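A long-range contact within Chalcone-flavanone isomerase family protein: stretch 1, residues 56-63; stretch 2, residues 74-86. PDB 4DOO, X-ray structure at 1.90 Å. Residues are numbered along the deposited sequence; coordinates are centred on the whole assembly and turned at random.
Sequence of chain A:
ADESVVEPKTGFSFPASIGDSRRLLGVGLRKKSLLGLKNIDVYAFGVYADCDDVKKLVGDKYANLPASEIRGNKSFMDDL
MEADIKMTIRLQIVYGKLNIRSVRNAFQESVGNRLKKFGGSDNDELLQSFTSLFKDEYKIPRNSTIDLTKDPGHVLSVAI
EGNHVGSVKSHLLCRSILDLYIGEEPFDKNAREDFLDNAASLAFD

Stretch 1 (56-63) KLVGDKYA
Stretch 2 (74-86) KSFMDDLMEADIK

A tyrosine just beyond a helix can tie it to a neighbouring helix through a carboxylate, and residues 56–63 and 74–86 illustrate it. Tyr62 OH donates a very short hydrogen bond of 2.5 Å to Asp79 OD2; the carboxylate lies at the edge of the phenol ring, near its plane, where the hydroxyl points. Ser75 OG (chi1 p) sits 3.0 Å from Tyr62 OH, also at the ring edge. Tyr62 (chi1 m, chi2 83°) is the first residue to leave helical phi/psi (-130/42) after helix 56–61, although Tyr62 N still donates a hydrogen bond to Val58 O at 2.7 Å. Asp79 (chi1 m) belongs to helix 76–82, phi/psi mostly near -65/-40, with Asp79 N to Ser75 O at 2.9 Å.

The helix axes approach to 10.8 Å and cross obliquely, directions 125° apart, with a reversed register: CA atoms pair Tyr62 with Phe76 at 9.0 Å and Leu57 with Ala83 at 7.1 Å. Phe76 (t, chi2 52°) turns its edge toward the Tyr62 face, centroids 5.7 Å apart and planes at 86°; Val58 CG2 lies 4.5 Å from Phe76 CE1.

Farther out, Leu57 (chi1 t, chi2 m), its CA-to-CB bond pointing toward the other stretch, provides much of the remaining apolar packing: Leu57 CD2 to Ala83 CB 3.9 Å, CB to Ile85 CD1 4.1 Å, CD1 to Leu80 CD2 4.2 Å. Ala83 (-70/158), Asp84 (-83/78) and Ile85 (-117/123) carry the chain beyond the helix. The exposed Lys61 lays its CD 3.9 Å from Asp79 CG.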

# COMPACT_ATOMS: atom_id res chain seq x y z
N LYS A 56 1.31 -18.50 6.76
CA LYS A 56 1.50 -19.58 5.81
C LYS A 56 2.76 -19.38 4.97
O LYS A 56 3.51 -20.33 4.74
CB LYS A 56 0.28 -19.72 4.89
CG LYS A 56 0.43 -20.84 3.88
CD LYS A 56 -0.82 -21.03 3.04
CE LYS A 56 -0.59 -22.10 1.98
NZ LYS A 56 -0.09 -23.36 2.58
N LEU A 57 2.99 -18.15 4.52
CA LEU A 57 4.17 -17.83 3.72
C LEU A 57 5.43 -18.14 4.54
O LEU A 57 6.33 -18.84 4.06
CB LEU A 57 4.13 -16.36 3.30
CG LEU A 57 5.26 -15.73 2.48
CD1 LEU A 57 6.45 -15.42 3.37
CD2 LEU A 57 5.65 -16.66 1.34
N VAL A 58 5.49 -17.63 5.76
CA VAL A 58 6.64 -17.87 6.62
C VAL A 58 6.81 -19.36 6.90
O VAL A 58 7.92 -19.89 6.82
CB VAL A 58 6.50 -17.12 7.97
CG1 VAL A 58 7.62 -17.53 8.91
CG2 VAL A 58 6.53 -15.62 7.73
N GLY A 59 5.71 -20.04 7.22
CA GLY A 59 5.79 -21.46 7.51
C GLY A 59 6.25 -22.29 6.32
O GLY A 59 6.85 -23.35 6.50
N ASP A 60 5.97 -21.82 5.11
CA ASP A 60 6.36 -22.55 3.92
C ASP A 60 7.76 -22.21 3.40
O ASP A 60 8.50 -23.10 3.00
CB ASP A 60 5.34 -22.34 2.80
CG ASP A 60 3.98 -22.94 3.13
OD1 ASP A 60 3.92 -23.85 3.99
OD2 ASP A 60 2.97 -22.51 2.53
N LYS A 61 8.11 -20.93 3.40
CA LYS A 61 9.42 -20.52 2.89
C LYS A 61 10.49 -20.28 3.95
O LYS A 61 11.69 -20.25 3.63
CB LYS A 61 9.29 -19.26 2.03
CG LYS A 61 8.75 -19.53 0.64
CD LYS A 61 8.75 -18.27 -0.20
CE LYS A 61 8.40 -18.58 -1.64
NZ LYS A 61 9.40 -19.53 -2.22
N TYR A 62 10.07 -20.08 5.19
CA TYR A 62 11.00 -19.81 6.28
C TYR A 62 10.76 -20.71 7.49
O TYR A 62 10.84 -20.26 8.63
CB TYR A 62 10.89 -18.34 6.71
CG TYR A 62 11.22 -17.38 5.60
CD1 TYR A 62 10.27 -17.03 4.64
CD2 TYR A 62 12.51 -16.85 5.46
CE1 TYR A 62 10.58 -16.18 3.58
CE2 TYR A 62 12.84 -16.01 4.40
CZ TYR A 62 11.87 -15.68 3.46
OH TYR A 62 12.20 -14.87 2.40
N ALA A 63 10.50 -21.99 7.24
CA ALA A 63 10.22 -22.93 8.31
C ALA A 63 11.30 -22.97 9.40
O ALA A 63 12.50 -22.96 9.11
CB ALA A 63 10.01 -24.33 7.74
N LYS A 74 17.42 -11.12 2.70
CA LYS A 74 17.18 -10.10 1.69
C LYS A 74 15.97 -10.43 0.82
O LYS A 74 15.33 -9.54 0.27
CB LYS A 74 18.42 -9.92 0.81
CG LYS A 74 19.59 -9.27 1.54
CD LYS A 74 20.76 -8.99 0.61
CE LYS A 74 21.85 -8.20 1.33
NZ LYS A 74 23.00 -7.88 0.43
N SER A 75 15.66 -11.71 0.71
CA SER A 75 14.53 -12.17 -0.10
C SER A 75 13.15 -11.99 0.55
O SER A 75 12.13 -12.07 -0.14
CB SER A 75 14.71 -13.65 -0.42
OG SER A 75 14.72 -14.41 0.78
N PHE A 76 13.12 -11.74 1.85
CA PHE A 76 11.84 -11.61 2.57
C PHE A 76 10.86 -10.63 1.96
O PHE A 76 9.70 -10.97 1.72
CB PHE A 76 12.10 -11.26 4.04
CG PHE A 76 10.86 -11.27 4.90
CD1 PHE A 76 10.02 -12.37 4.91
CD2 PHE A 76 10.57 -10.19 5.73
CE1 PHE A 76 8.89 -12.40 5.74
CE2 PHE A 76 9.45 -10.21 6.56
CZ PHE A 76 8.61 -11.32 6.57
N MET A 77 11.32 -9.40 1.72
CA MET A 77 10.46 -8.37 1.16
C MET A 77 9.79 -8.81 -0.15
O MET A 77 8.58 -8.70 -0.30
CB MET A 77 11.26 -7.08 0.95
CG MET A 77 10.45 -5.94 0.34
SD MET A 77 11.35 -4.38 0.36
CE MET A 77 12.52 -4.62 -0.95
N ASP A 78 10.58 -9.32 -1.10
CA ASP A 78 10.01 -9.75 -2.37
C ASP A 78 9.12 -10.98 -2.22
O ASP A 78 8.14 -11.14 -2.94
CB ASP A 78 11.12 -10.06 -3.39
CG ASP A 78 10.59 -10.10 -4.81
OD1 ASP A 78 10.38 -9.02 -5.40
OD2 ASP A 78 10.37 -11.21 -5.34
N ASP A 79 9.46 -11.86 -1.28
CA ASP A 79 8.64 -13.06 -1.07
C ASP A 79 7.25 -12.66 -0.58
O ASP A 79 6.25 -13.24 -1.01
CB ASP A 79 9.30 -14.02 -0.07
CG ASP A 79 10.46 -14.80 -0.66
OD1 ASP A 79 10.48 -15.03 -1.89
OD2 ASP A 79 11.35 -15.22 0.11
N LEU A 80 7.19 -11.68 0.31
CA LEU A 80 5.91 -11.20 0.85
C LEU A 80 5.05 -10.58 -0.25
O LEU A 80 3.87 -10.91 -0.37
CB LEU A 80 6.13 -10.15 1.94
CG LEU A 80 6.52 -10.60 3.34
CD1 LEU A 80 6.80 -9.37 4.20
CD2 LEU A 80 5.40 -11.44 3.95
N MET A 81 5.65 -9.68 -1.03
CA MET A 81 4.93 -9.00 -2.09
C MET A 81 4.41 -9.92 -3.19
O MET A 81 3.34 -9.67 -3.75
CB MET A 81 5.81 -7.92 -2.73
CG MET A 81 5.77 -6.56 -2.04
SD MET A 81 6.51 -5.22 -3.01
CE MET A 81 5.32 -5.09 -4.36
N GLU A 82 5.15 -10.97 -3.50
CA GLU A 82 4.75 -11.89 -4.55
C GLU A 82 3.78 -12.98 -4.08
O GLU A 82 3.07 -13.57 -4.89
CB GLU A 82 5.99 -12.53 -5.19
CG GLU A 82 5.69 -13.66 -6.16
CD GLU A 82 6.80 -13.87 -7.18
OE1 GLU A 82 7.98 -13.63 -6.85
OE2 GLU A 82 6.49 -14.28 -8.32
N ALA A 83 3.73 -13.22 -2.78
CA ALA A 83 2.85 -14.24 -2.23
C ALA A 83 1.38 -13.84 -2.31
O ALA A 83 1.04 -12.66 -2.42
CB ALA A 83 3.24 -14.52 -0.80
N ASP A 84 0.50 -14.83 -2.27
CA ASP A 84 -0.93 -14.55 -2.32
C ASP A 84 -1.35 -14.20 -0.90
O ASP A 84 -1.91 -15.02 -0.18
CB ASP A 84 -1.70 -15.76 -2.84
CG ASP A 84 -3.18 -15.47 -3.03
OD1 ASP A 84 -3.53 -14.30 -3.29
OD2 ASP A 84 -3.99 -16.42 -2.94
N ILE A 85 -1.05 -12.97 -0.51
CA ILE A 85 -1.37 -12.47 0.81
C ILE A 85 -2.34 -11.30 0.67
O ILE A 85 -2.05 -10.32 -0.03
CB ILE A 85 -0.09 -11.98 1.54
CG1 ILE A 85 0.81 -13.18 1.86
CG2 ILE A 85 -0.46 -11.22 2.81
CD1 ILE A 85 2.18 -12.81 2.42
N LYS A 86 -3.49 -11.41 1.32
CA LYS A 86 -4.49 -10.35 1.29
C LYS A 86 -3.94 -9.16 2.07
O LYS A 86 -3.45 -9.31 3.19
CB LYS A 86 -5.80 -10.83 1.93
CG LYS A 86 -6.54 -11.85 1.08
CD LYS A 86 -7.88 -12.25 1.69
CE LYS A 86 -7.71 -12.99 3.01
NZ LYS A 86 -6.93 -14.25 2.84